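Local coordinates for protein orotate phosphoribosyltransferase (Aeropyrum pernix, PDB 2YZK) that probably catalyses the magnesium-dependent transfer of a ribosyl phosphate group from 5-phosphoribose 1-diphosphate to orotate, forming orotidine monophosphate in the de novo UMP pathway, at residues A[64-69]-A[84-89]; A[102-107]-A[132-137]; A[125-130]-A[154-159]. One frame throughout, in Å; residues are numbered along the deposited sequence.

Contact 1: residues A[64-69]-A[84-89]; sequences GVATGG and LGYVRP
Gly-64 and Tyr-86 face each other on neighbouring parallel strands, and the tyrosine side chain can be followed outward from the backbone. Tyr-86 CB comes 3.2 Å from Gly-64 O. CG lies between the backbone N and the carbonyl carbon (chi1 63°), and from there the ring carries Tyr-86 CD1 to 4.0 Å from Ala-66 CB, an oblique approach. Beyond CD1 the ring, with OH at its tip, leads away from 64-69; the side chain also packs on Leu-70 of helix 70-80 and on Arg-32 of the second subunit. Strands 61-65 and 84-87, joined by helix 70-80, form a beta-alpha-beta unit of the phosphoribosyltransferase fold. Gly-64 N donates to Gly-85 O at 2.9 Å, and Val-87 N donates to Gly-64 O at 3.1 Å. Val-65 and Val-87 turn to the other sheet face, under helix 120-131. Just past strand 61-65 the pairing thins to a weak bond from Ala-66 N to Val-87 O (2.8 Å, 121° at the hydrogen). The peptide between Ala-66 and Thr-67 is cis, consistent with the diphosphate-binding loop of type I relatives. Alongside this turn, Ala-66 CB meets Arg-88 CB at 3.7 Å; Arg-88 is predicted to bind 5-phosphoribose 1-diphosphate.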
loop_
_atom_site.group_PDB
_atom_site.type_symbol
_atom_site.label_atom_id
_atom_site.label_comp_id
_atom_site.label_asym_id
_atom_site.label_seq_id
_atom_site.Cartn_x
_atom_site.Cartn_y
_atom_site.Cartn_z
ATOM N N GLY A 64 0.357 -3.986 -7.591
ATOM C CA GLY A 64 1.254 -2.916 -7.194
ATOM C C GLY A 64 2.668 -3.404 -6.934
ATOM O O GLY A 64 2.863 -4.539 -6.511
ATOM N N VAL A 65 3.658 -2.565 -7.225
ATOM C CA VAL A 65 5.055 -2.905 -6.958
ATOM C C VAL A 65 5.266 -2.364 -5.540
ATOM O O VAL A 65 5.329 -1.151 -5.329
ATOM C CB VAL A 65 6.023 -2.208 -7.946
ATOM C CG1 VAL A 65 7.464 -2.576 -7.610
ATOM C CG2 VAL A 65 5.691 -2.620 -9.371
ATOM N N ALA A 66 5.069 -3.279 -4.567
ATOM C CA ALA A 66 5.451 -2.754 -3.252
ATOM C C ALA A 66 6.779 -2.072 -3.038
ATOM O O ALA A 66 7.852 -2.632 -3.271
ATOM C CB ALA A 66 5.301 -3.826 -2.214
ATOM N N THR A 67 6.686 -0.839 -2.487
ATOM C CA THR A 67 5.838 -0.239 -1.485
ATOM C C THR A 67 5.142 0.995 -2.035
ATOM O O THR A 67 3.953 1.157 -1.829
ATOM C CB THR A 67 6.602 0.115 -0.195
ATOM O OG1 THR A 67 7.341 -1.025 0.265
ATOM C CG2 THR A 67 5.618 0.499 0.878
ATOM N N GLY A 68 6.133 1.682 -2.608
ATOM C CA GLY A 68 5.956 2.819 -3.496
ATOM C C GLY A 68 4.678 2.817 -4.317
ATOM O O GLY A 68 3.877 3.751 -4.244
ATOM N N GLY A 69 4.475 1.764 -5.098
ATOM C CA GLY A 69 3.287 1.712 -5.930
ATOM C C GLY A 69 2.073 1.078 -5.277
ATOM O O GLY A 69 0.993 1.065 -5.866
ATOM N N LEU A 84 -6.950 -6.886 -6.077
ATOM C CA LEU A 84 -5.648 -6.265 -5.908
ATOM C C LEU A 84 -4.623 -7.333 -5.565
ATOM O O LEU A 84 -4.933 -8.337 -4.927
ATOM C CB LEU A 84 -5.672 -5.223 -4.778
ATOM C CG LEU A 84 -4.296 -4.701 -4.347
ATOM C CD1 LEU A 84 -3.702 -3.809 -5.448
ATOM C CD2 LEU A 84 -4.428 -3.921 -3.036
ATOM N N GLY A 85 -3.398 -7.109 -6.016
ATOM C CA GLY A 85 -2.312 -8.016 -5.709
ATOM C C GLY A 85 -1.075 -7.146 -5.679
ATOM O O GLY A 85 -1.119 -5.991 -6.114
ATOM N N TYR A 86 0.023 -7.666 -5.146
ATOM C CA TYR A 86 1.256 -6.896 -5.122
ATOM C C TYR A 86 2.460 -7.767 -4.881
ATOM O O TYR A 86 2.360 -8.868 -4.324
ATOM C CB TYR A 86 1.190 -5.756 -4.090
ATOM C CG TYR A 86 1.047 -6.158 -2.637
ATOM C CD1 TYR A 86 2.169 -6.361 -1.835
ATOM C CD2 TYR A 86 -0.213 -6.248 -2.043
ATOM C CE1 TYR A 86 2.039 -6.631 -0.471
ATOM C CE2 TYR A 86 -0.353 -6.521 -0.684
ATOM C CZ TYR A 86 0.777 -6.707 0.096
ATOM O OH TYR A 86 0.644 -6.938 1.446
ATOM N N VAL A 87 3.602 -7.274 -5.335
ATOM C CA VAL A 87 4.853 -7.991 -5.193
ATOM C C VAL A 87 5.851 -7.095 -4.488
ATOM O O VAL A 87 6.028 -5.938 -4.865
ATOM C CB VAL A 87 5.402 -8.397 -6.576
ATOM C CG1 VAL A 87 6.771 -9.058 -6.432
ATOM C CG2 VAL A 87 4.431 -9.342 -7.247
ATOM N N ARG A 88 6.494 -7.634 -3.461
ATOM C CA ARG A 88 7.474 -6.872 -2.709
ATOM C C ARG A 88 8.878 -7.414 -2.911
ATOM O O ARG A 88 9.066 -8.615 -3.098
ATOM C CB ARG A 88 7.146 -6.899 -1.214
ATOM C CG ARG A 88 7.364 -8.247 -0.558
ATOM C CD ARG A 88 7.528 -8.111 0.947
ATOM N NE ARG A 88 6.280 -7.791 1.633
ATOM C CZ ARG A 88 6.202 -7.483 2.926
ATOM N NH1 ARG A 88 7.299 -7.447 3.672
ATOM N NH2 ARG A 88 5.028 -7.225 3.480
ATOM N N PRO A 89 9.883 -6.525 -2.898
ATOM C CA PRO A 89 11.269 -6.966 -3.071
ATOM C C PRO A 89 11.718 -7.584 -1.745
ATOM O O PRO A 89 11.832 -6.887 -0.740
ATOM C CB PRO A 89 12.003 -5.666 -3.396
ATOM C CG PRO A 89 11.224 -4.644 -2.615
ATOM C CD PRO A 89 9.791 -5.053 -2.877
#

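Contact 2: residues A[102-107]-A[132-137]; sequences GDPPKG and NGYTVG
The ring of Tyr-134 reaches in beside the loop 102-107, with the carbonyl oxygens of Pro-104, Pro-105 and Gly-107 ranged around its edge. The tight part is at the tip: Tyr-134 OH donates to Pro-104 O at 2.6 Å, tilted a little from the carbonyl plane, while the proline ring crosses at about a right angle, its CG 3.9 Å from Tyr-134 CE1. Pro-104 in turn packs on Ala-61 and Ile-63 of strand 61-65. At the root of the side chain, Thr-135 N donates to Gly-107 O at 3.1 Å, where the loop enters strand 108-113 beside strand 135-141 of the parallel sheet.

The outer side, where Lys-106 is exposed, is looser. Lys-106 crosses the tyrosine at about a right angle and lays its aliphatic chain against the backbone of the turn, CG 3.3 Å from Gly-133 O. Lys-106 NZ makes a long salt bridge to Asp-103 OD1 (3.8 Å) and a weak hydrogen bond to a water. That water donates to Tyr-134 OH at 2.8 Å and to Asp-103 OD1; Asp-103 OD2 pairs with Arg-33 of the second subunit. A phenylalanine in place of Tyr-134 would probably leave Pro-104 O and the bridging water without their hydroxyl partner. The phenol oxygen, both donor and acceptor, thus couples a backbone carbonyl to a charged, hydrated edge near the dimer partner.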
loop_
_atom_site.group_PDB
_atom_site.type_symbol
_atom_site.label_atom_id
_atom_site.label_comp_id
_atom_site.label_asym_id
_atom_site.label_seq_id
_atom_site.Cartn_x
_atom_site.Cartn_y
_atom_site.Cartn_z
ATOM N N GLY A 102 -1.997 -11.242 -1.953
ATOM C CA GLY A 102 -3.375 -10.913 -2.265
ATOM C C GLY A 102 -4.008 -12.068 -3.028
ATOM O O GLY A 102 -5.217 -12.288 -2.962
ATOM N N ASP A 103 -3.170 -12.805 -3.755
ATOM C CA ASP A 103 -3.601 -13.960 -4.540
ATOM C C ASP A 103 -4.833 -13.721 -5.421
ATOM O O ASP A 103 -5.829 -14.442 -5.343
ATOM C CB ASP A 103 -3.841 -15.155 -3.607
ATOM C CG ASP A 103 -4.158 -16.434 -4.363
ATOM O OD1 ASP A 103 -3.468 -16.720 -5.365
ATOM O OD2 ASP A 103 -5.090 -17.157 -3.946
ATOM N N PRO A 104 -4.788 -12.687 -6.266
ATOM C CA PRO A 104 -5.949 -12.447 -7.125
ATOM C C PRO A 104 -6.048 -13.590 -8.141
ATOM O O PRO A 104 -5.065 -14.276 -8.401
ATOM C CB PRO A 104 -5.620 -11.101 -7.773
ATOM C CG PRO A 104 -4.113 -11.104 -7.818
ATOM C CD PRO A 104 -3.758 -11.650 -6.459
ATOM N N PRO A 105 -7.238 -13.819 -8.713
ATOM C CA PRO A 105 -7.409 -14.898 -9.697
ATOM C C PRO A 105 -6.471 -14.759 -10.901
ATOM O O PRO A 105 -6.158 -13.646 -11.329
ATOM C CB PRO A 105 -8.875 -14.765 -10.095
ATOM C CG PRO A 105 -9.511 -14.277 -8.822
ATOM C CD PRO A 105 -8.537 -13.211 -8.372
ATOM N N LYS A 106 -6.019 -15.896 -11.427
ATOM C CA LYS A 106 -5.137 -15.916 -12.590
ATOM C C LYS A 106 -5.825 -15.213 -13.748
ATOM O O LYS A 106 -7.025 -15.399 -13.976
ATOM C CB LYS A 106 -4.819 -17.359 -12.996
ATOM C CG LYS A 106 -3.604 -17.962 -12.314
ATOM C CD LYS A 106 -3.655 -17.799 -10.809
ATOM C CE LYS A 106 -2.438 -18.432 -10.160
ATOM N NZ LYS A 106 -2.382 -18.133 -8.711
ATOM N N GLY A 107 -5.060 -14.408 -14.479
ATOM C CA GLY A 107 -5.609 -13.677 -15.603
ATOM C C GLY A 107 -4.660 -12.574 -16.019
ATOM O O GLY A 107 -3.509 -12.540 -15.585
ATOM N N ASN A 132 3.853 -17.178 -11.876
ATOM C CA ASN A 132 2.748 -17.626 -11.042
ATOM C C ASN A 132 1.404 -17.707 -11.757
ATOM O O ASN A 132 0.353 -17.665 -11.120
ATOM C CB ASN A 132 2.644 -16.744 -9.794
ATOM C CG ASN A 132 3.710 -17.076 -8.760
ATOM O OD1 ASN A 132 3.622 -18.088 -8.066
ATOM N ND2 ASN A 132 4.730 -16.231 -8.663
ATOM N N GLY A 133 1.442 -17.815 -13.083
ATOM C CA GLY A 133 0.217 -17.953 -13.851
ATOM C C GLY A 133 -0.531 -16.711 -14.295
ATOM O O GLY A 133 -1.688 -16.811 -14.708
ATOM N N TYR A 134 0.102 -15.547 -14.211
ATOM C CA TYR A 134 -0.548 -14.312 -14.643
ATOM C C TYR A 134 0.063 -13.867 -15.957
ATOM O O TYR A 134 1.157 -14.303 -16.320
ATOM C CB TYR A 134 -0.329 -13.187 -13.629
ATOM C CG TYR A 134 -0.910 -13.443 -12.266
ATOM C CD1 TYR A 134 -2.244 -13.140 -11.983
ATOM C CD2 TYR A 134 -0.126 -13.995 -11.252
ATOM C CE1 TYR A 134 -2.783 -13.379 -10.712
ATOM C CE2 TYR A 134 -0.653 -14.239 -9.991
ATOM C CZ TYR A 134 -1.977 -13.930 -9.726
ATOM O OH TYR A 134 -2.486 -14.187 -8.474
ATOM N N THR A 135 -0.654 -13.017 -16.679
ATOM C CA THR A 135 -0.119 -12.473 -17.913
ATOM C C THR A 135 -0.097 -10.966 -17.701
ATOM O O THR A 135 -0.981 -10.408 -17.036
ATOM C CB THR A 135 -0.976 -12.832 -19.155
ATOM O OG1 THR A 135 -2.285 -12.275 -19.028
ATOM C CG2 THR A 135 -1.072 -14.338 -19.310
ATOM N N VAL A 136 0.926 -10.312 -18.240
ATOM C CA VAL A 136 1.061 -8.873 -18.087
ATOM C C VAL A 136 1.865 -8.267 -19.228
ATOM O O VAL A 136 2.960 -8.736 -19.549
ATOM C CB VAL A 136 1.727 -8.532 -16.726
ATOM C CG1 VAL A 136 2.985 -9.360 -16.529
ATOM C CG2 VAL A 136 2.047 -7.054 -16.657
ATOM N N GLY A 137 1.311 -7.229 -19.847
ATOM C CA GLY A 137 2.000 -6.582 -20.951
ATOM C C GLY A 137 2.070 -5.078 -20.798
ATOM O O GLY A 137 2.615 -4.389 -21.657
HETATM O O HOH W 1 -1.312 -15.978 -6.649
#

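Contact 3: residues A[125-130]-A[154-159]; sequences SIEVLR and ARMGVR
Ile-126 and Val-158 mark the nearest backbone approach, their CA atoms 8.5 Å apart, a spacing that side chains bridge. Residues 125-130 are continuous helix, part of helix 120-131. Across the contact, 154-159 carries the end of helix 149-154: Ala-154 to Gly-157 form a type I turn, and Gly-157, at positive phi, is the C-prime residue of a Schellman motif in which Gly-157 N returns to Ala-154 O and Val-158 N to Leu-153 O. The chain then enters the edge strand 159-162.

The apolar half centres on Met-156, present as selenomethionine. Its CG sits between the backbone N and the carbonyl carbon, and a bend at chi3 (-84°) swings Met-156 CE onto Ile-126, 3.3 Å from its CG2 and 3.4 Å from its CB. Both spacings are tighter than normal carbon packing. Ile-126 also meets Val-158 tip to tip, CG2 to CG2 at 4.0 Å, and it packs on Val-111 and Val-136 of the sheet.

The polar half belongs to Arg-130, whose chain runs extended from CG to NE. Arg-130 NH1 donates to Met-156 O at 2.8 Å with an angle of 157° at the hydrogen, the oxygen lying near the guanidinium plane. NH2 adds weak bonds to the same oxygen and to Gly-157 O, and a further bond to Val-136 O on strand 135-141. The side chains of Val-158 and Arg-130 run past each other in opposite directions, Val-158 CG2 3.4 Å from Arg-130 NH2, while Ile-126 CG2 lies over one guanidinium face, offset toward its rim.

Met-156 O and Gly-157 O lie just past the C-terminal end of helix 149-154, where the helix dipole is likely to favour a cationic guanidinium, and Arg-130 ties this helix end to helix 120-131 and strand 135-141 at once.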
loop_
_atom_site.group_PDB
_atom_site.type_symbol
_atom_site.label_atom_id
_atom_site.label_comp_id
_atom_site.label_asym_id
_atom_site.label_seq_id
_atom_site.Cartn_x
_atom_site.Cartn_y
_atom_site.Cartn_z
ATOM N N SER A 125 8.912 -7.701 -10.722
ATOM C CA SER A 125 7.511 -7.982 -10.421
ATOM C C SER A 125 6.872 -8.743 -11.577
ATOM O O SER A 125 6.051 -9.642 -11.362
ATOM C CB SER A 125 6.752 -6.676 -10.166
ATOM O OG SER A 125 7.323 -5.979 -9.074
ATOM N N ILE A 126 7.250 -8.383 -12.802
ATOM C CA ILE A 126 6.719 -9.044 -13.988
ATOM C C ILE A 126 7.133 -10.515 -13.998
ATOM O O ILE A 126 6.330 -11.393 -14.320
ATOM C CB ILE A 126 7.238 -8.386 -15.284
ATOM C CG1 ILE A 126 6.828 -6.912 -15.329
ATOM C CG2 ILE A 126 6.686 -9.129 -16.495
ATOM C CD1 ILE A 126 5.346 -6.664 -15.603
ATOM N N GLU A 127 8.385 -10.787 -13.648
ATOM C CA GLU A 127 8.856 -12.168 -13.630
ATOM C C GLU A 127 8.087 -13.008 -12.612
ATOM O O GLU A 127 7.727 -14.153 -12.889
ATOM C CB GLU A 127 10.363 -12.215 -13.356
ATOM C CG GLU A 127 11.188 -11.596 -14.481
ATOM C CD GLU A 127 12.686 -11.741 -14.280
ATOM O OE1 GLU A 127 13.186 -11.334 -13.207
ATOM O OE2 GLU A 127 13.366 -12.254 -15.197
ATOM N N VAL A 128 7.822 -12.439 -11.439
ATOM C CA VAL A 128 7.073 -13.149 -10.408
ATOM C C VAL A 128 5.651 -13.427 -10.899
ATOM O O VAL A 128 5.131 -14.529 -10.744
ATOM C CB VAL A 128 7.020 -12.325 -9.102
ATOM C CG1 VAL A 128 6.122 -13.004 -8.081
ATOM C CG2 VAL A 128 8.423 -12.177 -8.540
ATOM N N LEU A 129 5.022 -12.426 -11.504
ATOM C CA LEU A 129 3.671 -12.604 -12.018
ATOM C C LEU A 129 3.594 -13.686 -13.097
ATOM O O LEU A 129 2.733 -14.565 -13.037
ATOM C CB LEU A 129 3.158 -11.282 -12.587
ATOM C CG LEU A 129 2.815 -10.227 -11.540
ATOM C CD1 LEU A 129 2.698 -8.866 -12.204
ATOM C CD2 LEU A 129 1.514 -10.610 -10.855
ATOM N N ARG A 130 4.497 -13.624 -14.074
ATOM C CA ARG A 130 4.491 -14.590 -15.170
ATOM C C ARG A 130 4.766 -16.016 -14.716
ATOM O O ARG A 130 4.248 -16.974 -15.301
ATOM C CB ARG A 130 5.499 -14.174 -16.246
ATOM C CG ARG A 130 5.037 -12.960 -17.029
ATOM C CD ARG A 130 5.975 -12.595 -18.153
ATOM N NE ARG A 130 5.437 -11.494 -18.943
ATOM C CZ ARG A 130 6.146 -10.757 -19.789
ATOM N NH1 ARG A 130 7.440 -10.996 -19.965
ATOM N NH2 ARG A 130 5.559 -9.769 -20.452
ATOM N N ALA A 154 10.575 -3.077 -22.626
ATOM C CA ALA A 154 10.191 -3.404 -23.992
ATOM C C ALA A 154 10.872 -4.693 -24.421
ATOM O O ALA A 154 10.310 -5.474 -25.192
ATOM C CB ALA A 154 10.577 -2.270 -24.938
ATOM N N ARG A 155 12.079 -4.915 -23.911
ATOM C CA ARG A 155 12.840 -6.110 -24.251
ATOM C C ARG A 155 12.290 -7.382 -23.620
ATOM O O ARG A 155 12.720 -8.482 -23.966
ATOM C CB ARG A 155 14.317 -5.933 -23.879
ATOM C CG ARG A 155 15.072 -5.014 -24.833
ATOM C CD ARG A 155 16.580 -5.104 -24.640
ATOM N NE ARG A 155 17.042 -4.457 -23.414
ATOM C CZ ARG A 155 17.000 -3.145 -23.197
ATOM N NH1 ARG A 155 16.513 -2.332 -24.125
ATOM N NH2 ARG A 155 17.453 -2.645 -22.054
HETATM N N MSE A 156 11.349 -7.242 -22.689
HETATM C CA MSE A 156 10.746 -8.417 -22.074
HETATM C C MSE A 156 9.238 -8.412 -22.315
HETATM O O MSE A 156 8.462 -8.934 -21.519
HETATM C CB MSE A 156 11.072 -8.502 -20.574
HETATM C CG MSE A 156 10.511 -7.410 -19.689
HETATM SE SE MSE A 156 11.066 -7.639 -17.964
HETATM C CE MSE A 156 9.850 -8.825 -17.369
ATOM N N GLY A 157 8.843 -7.809 -23.434
ATOM C CA GLY A 157 7.441 -7.770 -23.816
ATOM C C GLY A 157 6.494 -6.993 -22.922
ATOM O O GLY A 157 5.337 -7.380 -22.746
ATOM N N VAL A 158 6.973 -5.890 -22.364
ATOM C CA VAL A 158 6.136 -5.063 -21.502
ATOM C C VAL A 158 6.174 -3.606 -21.968
ATOM O O VAL A 158 7.245 -3.042 -22.201
ATOM C CB VAL A 158 6.601 -5.151 -20.033
ATOM C CG1 VAL A 158 5.776 -4.199 -19.170
ATOM C CG2 VAL A 158 6.458 -6.589 -19.529
ATOM N N ARG A 159 4.994 -3.014 -22.123
ATOM C CA ARG A 159 4.872 -1.628 -22.562
ATOM C C ARG A 159 4.718 -0.719 -21.351
ATOM O O ARG A 159 3.758 -0.850 -20.592
ATOM C CB ARG A 159 3.648 -1.463 -23.472
ATOM C CG ARG A 159 3.448 -0.039 -23.973
ATOM C CD ARG A 159 2.071 0.172 -24.598
ATOM N NE ARG A 159 1.009 -0.130 -23.643
ATOM C CZ ARG A 159 -0.195 0.435 -23.650
ATOM N NH1 ARG A 159 -0.501 1.342 -24.568
ATOM N NH2 ARG A 159 -1.094 0.091 -22.735
#

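How the contacts relate
The three contacts join parts of one phosphoribosyltransferase domain, their centres 12 to 14 Å apart. Contact 1 meets contact 2 where Leu-84 O lies 3.8 Å from Pro-104 CD, and contact 3 where Val-65 CG1 packs 3.7 Å from Ser-125 OG. Contacts 2 and 3 alternate along the chain and are probably bonded together: Gly-137 O lies 2.8 Å from Arg-159 N, continuing the sheet. Contact 1 is closest to the predicted substrate site: it holds Arg-88, while the side chain of Val-65 is about 4 Å from that of Asp-113, also predicted to bind the ribosyl diphosphate, in a site shared between subunits. Contact 2, like contact 1, touches the second subunit; no other chain of the assembly touches contact 3.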